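Local coordinates for iron-regulated transcriptional activator AFT2 (Saccharomyces cerevisiae, PDB 4LMG), which activates the iron regulon in yeast under low-iron conditions by recognising the iron-responsive element CACCC in target promoters, and helps resist oxidative stress, at residues Ile7-Val12 with Lys22-Lys27; Ile36-Glu39 with Lys45-Phe48. All coordinates share one frame; numbering follows the deposited sequence.

Contact 1: residues Ile7-Val12 with Lys22-Lys27; sequences IHLDPV and KPWLQK. With nucleotides of chain G.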
loop_
_atom_site.group_PDB
_atom_site.type_symbol
_atom_site.label_atom_id
_atom_site.label_comp_id
_atom_site.label_asym_id
_atom_site.label_seq_id
_atom_site.Cartn_x
_atom_site.Cartn_y
_atom_site.Cartn_z
ATOM N N ILE A 7 1.269 -10.327 -26.076
ATOM C CA ILE A 7 1.150 -11.776 -26.193
ATOM C C ILE A 7 0.077 -12.346 -25.271
ATOM O O ILE A 7 0.180 -12.245 -24.049
ATOM C CB ILE A 7 2.486 -12.470 -25.882
ATOM C CG1 ILE A 7 3.605 -11.880 -26.743
ATOM C CG2 ILE A 7 2.367 -13.971 -26.092
ATOM C CD1 ILE A 7 4.977 -12.413 -26.408
ATOM N N HIS A 8 -0.951 -12.947 -25.860
ATOM C CA HIS A 8 -2.007 -13.584 -25.084
ATOM C C HIS A 8 -1.591 -14.983 -24.653
ATOM O O HIS A 8 -1.060 -15.751 -25.452
ATOM C CB HIS A 8 -3.309 -13.647 -25.885
ATOM C CG HIS A 8 -3.963 -12.314 -26.077
ATOM N ND1 HIS A 8 -3.474 -11.364 -26.948
ATOM C CD2 HIS A 8 -5.066 -11.773 -25.510
ATOM C CE1 HIS A 8 -4.250 -10.295 -26.910
ATOM N NE2 HIS A 8 -5.223 -10.516 -26.043
ATOM N N LEU A 9 -1.833 -15.306 -23.387
ATOM C CA LEU A 9 -1.483 -16.614 -22.847
ATOM C C LEU A 9 -2.640 -17.599 -22.966
ATOM O O LEU A 9 -3.789 -17.253 -22.700
ATOM C CB LEU A 9 -1.046 -16.491 -21.385
ATOM C CG LEU A 9 0.451 -16.318 -21.119
ATOM C CD1 LEU A 9 1.057 -15.271 -22.037
ATOM C CD2 LEU A 9 0.697 -15.972 -19.657
ATOM N N ASP A 10 -2.323 -18.825 -23.372
ATOM C CA ASP A 10 -3.316 -19.886 -23.500
ATOM C C ASP A 10 -2.692 -21.249 -23.229
ATOM O O ASP A 10 -1.549 -21.500 -23.611
ATOM C CB ASP A 10 -3.946 -19.873 -24.896
ATOM C CG ASP A 10 -4.972 -18.771 -25.061
ATOM O OD1 ASP A 10 -5.723 -18.506 -24.099
ATOM O OD2 ASP A 10 -5.028 -18.171 -26.155
ATOM N N PRO A 11 -3.444 -22.137 -22.561
ATOM C CA PRO A 11 -4.787 -21.836 -22.061
ATOM C C PRO A 11 -4.729 -21.191 -20.682
ATOM O O PRO A 11 -3.716 -21.306 -19.991
ATOM C CB PRO A 11 -5.423 -23.218 -21.958
ATOM C CG PRO A 11 -4.279 -24.110 -21.613
ATOM C CD PRO A 11 -3.073 -23.543 -22.324
ATOM N N VAL A 12 -5.806 -20.519 -20.290
ATOM C CA VAL A 12 -5.876 -19.893 -18.977
ATOM C C VAL A 12 -6.896 -20.609 -18.100
ATOM O O VAL A 12 -8.062 -20.734 -18.473
ATOM C CB VAL A 12 -6.253 -18.404 -19.085
ATOM C CG1 VAL A 12 -6.320 -17.771 -17.705
ATOM C CG2 VAL A 12 -5.255 -17.669 -19.964
ATOM N N LYS A 22 -1.628 -14.822 -9.311
ATOM C CA LYS A 22 -0.204 -14.666 -9.018
ATOM C C LYS A 22 0.525 -16.004 -8.844
ATOM O O LYS A 22 1.561 -16.227 -9.472
ATOM C CB LYS A 22 0.013 -13.766 -7.797
ATOM C CG LYS A 22 1.478 -13.575 -7.426
ATOM C CD LYS A 22 1.637 -12.646 -6.232
ATOM C CE LYS A 22 3.100 -12.472 -5.851
ATOM N NZ LYS A 22 3.272 -11.539 -4.705
ATOM N N PRO A 23 -0.014 -16.897 -7.994
ATOM C CA PRO A 23 0.599 -18.216 -7.782
ATOM C C PRO A 23 0.747 -19.003 -9.082
ATOM O O PRO A 23 1.736 -19.713 -9.271
ATOM C CB PRO A 23 -0.400 -18.922 -6.861
ATOM C CG PRO A 23 -1.105 -17.819 -6.154
ATOM C CD PRO A 23 -1.206 -16.702 -7.148
ATOM N N TRP A 24 -0.232 -18.879 -9.970
ATOM C CA TRP A 24 -0.174 -19.567 -11.251
ATOM C C TRP A 24 0.937 -18.984 -12.113
ATOM O O TRP A 24 1.714 -19.715 -12.724
ATOM C CB TRP A 24 -1.520 -19.470 -11.971
ATOM C CG TRP A 24 -1.527 -20.127 -13.315
ATOM C CD1 TRP A 24 -1.497 -21.467 -13.572
ATOM C CD2 TRP A 24 -1.572 -19.475 -14.588
ATOM N NE1 TRP A 24 -1.519 -21.689 -14.928
ATOM C CE2 TRP A 24 -1.565 -20.481 -15.573
ATOM C CE3 TRP A 24 -1.618 -18.135 -14.990
ATOM C CZ2 TRP A 24 -1.602 -20.192 -16.936
ATOM C CZ3 TRP A 24 -1.656 -17.851 -16.342
ATOM C CH2 TRP A 24 -1.646 -18.874 -17.299
ATOM N N LEU A 25 1.017 -17.659 -12.147
ATOM C CA LEU A 25 2.038 -16.978 -12.932
ATOM C C LEU A 25 3.447 -17.274 -12.422
ATOM O O LEU A 25 4.393 -17.342 -13.205
ATOM C CB LEU A 25 1.774 -15.471 -12.957
ATOM C CG LEU A 25 0.598 -15.051 -13.840
ATOM C CD1 LEU A 25 0.311 -13.566 -13.704
ATOM C CD2 LEU A 25 0.887 -15.416 -15.289
ATOM N N GLN A 26 3.583 -17.450 -11.110
ATOM C CA GLN A 26 4.880 -17.758 -10.514
ATOM C C GLN A 26 5.392 -19.117 -10.979
ATOM O O GLN A 26 6.579 -19.282 -11.248
ATOM C CB GLN A 26 4.805 -17.719 -8.985
ATOM C CG GLN A 26 4.667 -16.326 -8.400
ATOM C CD GLN A 26 4.454 -16.345 -6.900
ATOM O OE1 GLN A 26 3.594 -17.065 -6.394
ATOM N NE2 GLN A 26 5.247 -15.563 -6.180
ATOM N N LYS A 27 4.491 -20.091 -11.066
ATOM C CA LYS A 27 4.857 -21.414 -11.544
ATOM C C LYS A 27 5.448 -21.334 -12.943
ATOM O O LYS A 27 6.337 -22.105 -13.293
ATOM C CB LYS A 27 3.646 -22.348 -11.543
ATOM C CG LYS A 27 3.189 -22.777 -10.159
ATOM C CD LYS A 27 1.973 -23.689 -10.243
ATOM C CE LYS A 27 2.249 -24.892 -11.127
ATOM N NZ LYS A 27 1.063 -25.783 -11.234
ATOM P P DC G 10 2.923 -8.297 -3.659
ATOM O OP1 DC G 10 2.745 -9.432 -2.731
ATOM O OP2 DC G 10 3.319 -8.557 -5.060
ATOM O "O5'" DC G 10 1.576 -7.427 -3.681
ATOM C "C5'" DC G 10 0.874 -7.180 -2.472
ATOM C "C4'" DC G 10 -0.183 -6.097 -2.647
ATOM O "O4'" DC G 10 0.436 -4.783 -2.628
ATOM C "C3'" DC G 10 -1.001 -6.163 -3.946
ATOM O "O3'" DC G 10 -2.385 -6.103 -3.659
ATOM C "C2'" DC G 10 -0.596 -4.883 -4.675
ATOM C "C1'" DC G 10 -0.365 -3.982 -3.470
ATOM N N1 DC G 10 0.312 -2.691 -3.777
ATOM C C2 DC G 10 -0.006 -1.567 -3.009
ATOM O O2 DC G 10 -0.830 -1.677 -2.092
ATOM N N3 DC G 10 0.601 -0.390 -3.289
ATOM C C4 DC G 10 1.485 -0.303 -4.280
ATOM N N4 DC G 10 2.049 0.892 -4.504
ATOM C C5 DC G 10 1.822 -1.438 -5.082
ATOM C C6 DC G 10 1.216 -2.599 -4.797
#
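The indole of Trp24 is the flat group here, and it meets 7-12 obliquely at the far side of its six-membered ring. Pro11 O lies 3.9 Å from CZ2, and the methyl CD2 of Leu9 is 4.4 Å from CH2. Phe15, from the connection between the two segments, packs edge-to-face with the same indole. Trp24 can reach this far because its CG is anti to the backbone N (chi1 179°), which carries the ring off the helix and alongside the N-terminal chain. The peptide bond before Pro11 is cis; it is the Pro11 carbonyl oxygen, not the proline ring, that lies nearest the indole. The next residue of the helix, Leu25, brings its CD2 to within 4.4 Å of Leu9 CD2, methyl against methyl. Leu9 thus touches two successive helix residues with one branch.

In fold terms, helix 21-29 lies against the antiparallel sheet of a WRKY-GCM1 domain, and 7-8 is an outermost strand of that sheet. Ile7 and Leu9 hold the segment to strand 87-93 through backbone bonds to Val92 and Val90, while the Leu9 side chain also packs on both of those valines. The contact between 7-12 and the helix is modest, 145 Å² in all, and is purely van der Waals.

Lys22, at the other end of the helical segment, takes no part in that packing and turns to the DNA. Its fully extended chain runs past Ile36, Ile38 and Phe48 and sets NZ at the phosphate of DC10 of chain G, 2.9 Å from OP1 and 3.0 Å from OP2, the latter a weak hydrogen bond. The ammonium group thereby sits close to both non-bridging oxygens, where its charge probably helps hold the backbone of the duplex.

Contact 2: residues Ile36-Glu39 with Lys45-Phe48; sequences IVIE and KVTF. With nucleotides of chain G; nucleotides of chain H.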
loop_
_atom_site.group_PDB
_atom_site.type_symbol
_atom_site.label_atom_id
_atom_site.label_comp_id
_atom_site.label_asym_id
_atom_site.label_seq_id
_atom_site.Cartn_x
_atom_site.Cartn_y
_atom_site.Cartn_z
ATOM N N ILE A 36 7.778 -12.181 -10.353
ATOM C CA ILE A 36 6.614 -11.319 -10.529
ATOM C C ILE A 36 6.075 -10.757 -9.215
ATOM O O ILE A 36 5.963 -11.469 -8.218
ATOM C CB ILE A 36 5.462 -12.052 -11.243
ATOM C CG1 ILE A 36 4.993 -13.240 -10.403
ATOM C CG2 ILE A 36 5.885 -12.498 -12.639
ATOM C CD1 ILE A 36 3.660 -13.795 -10.826
ATOM N N VAL A 37 5.742 -9.472 -9.227
ATOM C CA VAL A 37 5.020 -8.861 -8.117
ATOM C C VAL A 37 3.756 -8.181 -8.638
ATOM O O VAL A 37 3.628 -7.933 -9.838
ATOM C CB VAL A 37 5.884 -7.834 -7.354
ATOM C CG1 VAL A 37 7.037 -8.530 -6.649
ATOM C CG2 VAL A 37 6.397 -6.757 -8.298
ATOM N N ILE A 38 2.822 -7.895 -7.737
ATOM C CA ILE A 38 1.602 -7.191 -8.109
ATOM C C ILE A 38 1.814 -5.684 -8.070
ATOM O O ILE A 38 2.153 -5.115 -7.027
ATOM C CB ILE A 38 0.428 -7.544 -7.177
ATOM C CG1 ILE A 38 0.198 -9.057 -7.150
ATOM C CG2 ILE A 38 -0.838 -6.817 -7.623
ATOM C CD1 ILE A 38 -0.776 -9.503 -6.080
ATOM N N GLU A 39 1.629 -5.042 -9.216
ATOM C CA GLU A 39 1.691 -3.591 -9.289
ATOM C C GLU A 39 0.383 -3.017 -8.775
ATOM O O GLU A 39 0.364 -1.998 -8.081
ATOM C CB GLU A 39 1.915 -3.144 -10.731
ATOM C CG GLU A 39 1.858 -1.640 -10.931
ATOM C CD GLU A 39 2.208 -1.231 -12.346
ATOM O OE1 GLU A 39 1.626 -1.796 -13.296
ATOM O OE2 GLU A 39 3.073 -0.348 -12.512
ATOM N N LYS A 45 -9.231 -7.195 -12.274
ATOM C CA LYS A 45 -7.981 -6.920 -12.977
ATOM C C LYS A 45 -6.770 -6.967 -12.053
ATOM O O LYS A 45 -6.791 -6.413 -10.953
ATOM C CB LYS A 45 -8.036 -5.556 -13.668
ATOM C CG LYS A 45 -6.715 -5.140 -14.295
ATOM C CD LYS A 45 -6.770 -3.715 -14.815
ATOM C CE LYS A 45 -6.979 -2.716 -13.687
ATOM N NZ LYS A 45 -7.100 -1.329 -14.215
ATOM N N VAL A 46 -5.715 -7.631 -12.511
ATOM C CA VAL A 46 -4.453 -7.658 -11.784
ATOM C C VAL A 46 -3.303 -7.362 -12.736
ATOM O O VAL A 46 -3.193 -7.972 -13.800
ATOM C CB VAL A 46 -4.205 -9.017 -11.116
ATOM C CG1 VAL A 46 -2.996 -8.932 -10.191
ATOM C CG2 VAL A 46 -5.436 -9.460 -10.350
ATOM N N THR A 47 -2.458 -6.413 -12.355
ATOM C CA THR A 47 -1.287 -6.074 -13.150
ATOM C C THR A 47 -0.024 -6.512 -12.424
ATOM O O THR A 47 0.171 -6.199 -11.252
ATOM C CB THR A 47 -1.212 -4.566 -13.434
ATOM O OG1 THR A 47 -2.358 -4.165 -14.191
ATOM C CG2 THR A 47 0.046 -4.238 -14.221
ATOM N N PHE A 48 0.826 -7.248 -13.130
ATOM C CA PHE A 48 2.050 -7.777 -12.553
ATOM C C PHE A 48 3.269 -7.140 -13.203
ATOM O O PHE A 48 3.207 -6.680 -14.344
ATOM C CB PHE A 48 2.114 -9.293 -12.746
ATOM C CG PHE A 48 0.948 -10.034 -12.158
ATOM C CD1 PHE A 48 -0.223 -10.195 -12.879
ATOM C CD2 PHE A 48 1.028 -10.582 -10.890
ATOM C CE1 PHE A 48 -1.293 -10.883 -12.343
ATOM C CE2 PHE A 48 -0.037 -11.269 -10.349
ATOM C CZ PHE A 48 -1.200 -11.421 -11.077
ATOM P P DC G 10 2.923 -8.297 -3.659
ATOM O OP1 DC G 10 2.745 -9.432 -2.731
ATOM O OP2 DC G 10 3.319 -8.557 -5.060
ATOM O "O5'" DC G 10 1.576 -7.427 -3.681
ATOM C "C5'" DC G 10 0.874 -7.180 -2.472
ATOM C "C4'" DC G 10 -0.183 -6.097 -2.647
ATOM O "O4'" DC G 10 0.436 -4.783 -2.628
ATOM C "C3'" DC G 10 -1.001 -6.163 -3.946
ATOM O "O3'" DC G 10 -2.385 -6.103 -3.659
ATOM C "C2'" DC G 10 -0.596 -4.883 -4.675
ATOM C "C1'" DC G 10 -0.365 -3.982 -3.470
ATOM N N1 DC G 10 0.312 -2.691 -3.777
ATOM C C2 DC G 10 -0.006 -1.567 -3.009
ATOM O O2 DC G 10 -0.830 -1.677 -2.092
ATOM N N3 DC G 10 0.601 -0.390 -3.289
ATOM C C4 DC G 10 1.485 -0.303 -4.280
ATOM N N4 DC G 10 2.049 0.892 -4.504
ATOM C C5 DC G 10 1.822 -1.438 -5.082
ATOM C C6 DC G 10 1.216 -2.599 -4.797
ATOM P P DA H 2 -3.302 -0.390 -15.223
ATOM O OP1 DA H 2 -3.456 -1.435 -14.185
ATOM O OP2 DA H 2 -4.132 -0.464 -16.446
ATOM O "O5'" DA H 2 -3.511 1.041 -14.523
ATOM C "C5'" DA H 2 -2.846 2.202 -15.028
ATOM C "C4'" DA H 2 -3.500 3.515 -14.613
ATOM O "O4'" DA H 2 -4.904 3.322 -14.300
ATOM C "C3'" DA H 2 -2.892 4.222 -13.407
ATOM O "O3'" DA H 2 -2.912 5.623 -13.638
ATOM C "C2'" DA H 2 -3.820 3.843 -12.258
ATOM C "C1'" DA H 2 -5.164 3.629 -12.949
ATOM N N9 DA H 2 -5.893 2.502 -12.387
ATOM C C8 DA H 2 -6.094 1.283 -12.967
ATOM N N7 DA H 2 -6.784 0.452 -12.223
ATOM C C5 DA H 2 -7.049 1.176 -11.076
ATOM C C6 DA H 2 -7.745 0.858 -9.897
ATOM N N6 DA H 2 -8.317 -0.330 -9.685
ATOM N N1 DA H 2 -7.825 1.809 -8.945
ATOM C C2 DA H 2 -7.247 2.995 -9.166
ATOM N N3 DA H 2 -6.569 3.411 -10.235
ATOM C C4 DA H 2 -6.506 2.442 -11.159
ATOM P P DG G 9 7.901 -3.907 -5.652
ATOM O OP1 DG G 9 9.158 -4.618 -5.961
ATOM O OP2 DG G 9 7.248 -3.103 -6.714
ATOM O "O5'" DG G 9 6.843 -4.958 -5.085
ATOM C "C5'" DG G 9 7.194 -5.674 -3.907
ATOM C "C4'" DG G 9 5.971 -5.984 -3.064
ATOM O "O4'" DG G 9 5.569 -4.808 -2.309
ATOM C "C3'" DG G 9 4.733 -6.405 -3.841
ATOM O "O3'" DG G 9 4.000 -7.298 -3.016
ATOM C "C2'" DG G 9 4.007 -5.076 -4.049
ATOM C "C1'" DG G 9 4.292 -4.363 -2.727
ATOM N N9 DG G 9 4.361 -2.901 -2.787
ATOM C C8 DG G 9 5.042 -2.134 -3.700
ATOM N N7 DG G 9 4.932 -0.850 -3.489
ATOM C C5 DG G 9 4.139 -0.758 -2.353
ATOM C C6 DG G 9 3.683 0.381 -1.647
ATOM O O6 DG G 9 3.898 1.578 -1.892
ATOM N N1 DG G 9 2.898 0.032 -0.551
ATOM C C2 DG G 9 2.598 -1.261 -0.186
ATOM N N2 DG G 9 1.826 -1.408 0.901
ATOM N N3 DG G 9 3.018 -2.338 -0.839
ATOM C C4 DG G 9 3.782 -2.011 -1.909
#
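Strands 36-38 and 45-48 run roughly antiparallel, at 135° between their directions, with Ile38 and Phe48 as a non-hydrogen-bonded pair (CA to CA 4.5 Å) and Glu39 N donating to Thr47 O at 2.8 Å. The close pairing also brings Phe48 CA within 3.1 Å of Val37 O, a CA-H...O contact.

Ile38 and Phe48 point the same way and lie side by side: CG1 of Ile38 is 3.9 Å from CE2 of the ring. Ile36 reaches the same ring from a different direction, its CD1 4.2 Å from Phe48 CD2, and both isoleucines approach the phenyl obliquely. The CG2 branch of Ile38 does separate work, touching CG1 of Val46 and the sugar of DC10 of chain G. Further along, Glu39 and Thr47 run alongside each other, the carboxylate oxygen OE1 close to the methyl CG2 of Thr47. With that methyl anti to the backbone N, OG1 lies beside the N and gives a hydrogen bond to OP1 of DA2 of chain H at 2.9 Å.

The main chain grips the DNA as well. Ile38 N donates to OP2 of DC10 of chain G at 2.8 Å, almost dead straight at 175°, while Val37 packs its methyls on the backbone of DG9 of chain G. Lys45 reads a base: a bend at its third torsion (chi3 64°) brings NZ to N7 of DA2 of chain H, 2.7 Å away. Glu39 O makes a weak hydrogen bond to N6 of an adenine base.

N7 of a purine is a major-groove acceptor, so this hairpin works from within that groove with a phosphate of each strand held on the way, the mode of DNA recognition by a beta-sheet that is characteristic of the WRKY-GCM1 fold.

The two contacts, with centres 12 Å apart, are joined by helix 21-29 packing on the hairpin. Leu25 and Lys22 of contact 1 do the joining: CB of Leu25 comes 3.3 Å from Ile36 CD1, and its CD1 lies 3.4 Å from Phe48 CE1. Lys22 adds its CB at 3.6 Å from Phe48 CE2, so that one aromatic ring of contact 2 carries both helix residues. The contacts also converge on the DNA, since the lysine side chain of 22-27 and the backbone amide of Ile38 share the DC10 phosphate of chain G. The zinc ion bound by Cys50, Cys73, His97 and His99 is nearer contact 2, about 8 Å from the Ile36 side chain against about 13 Å from that of Leu25.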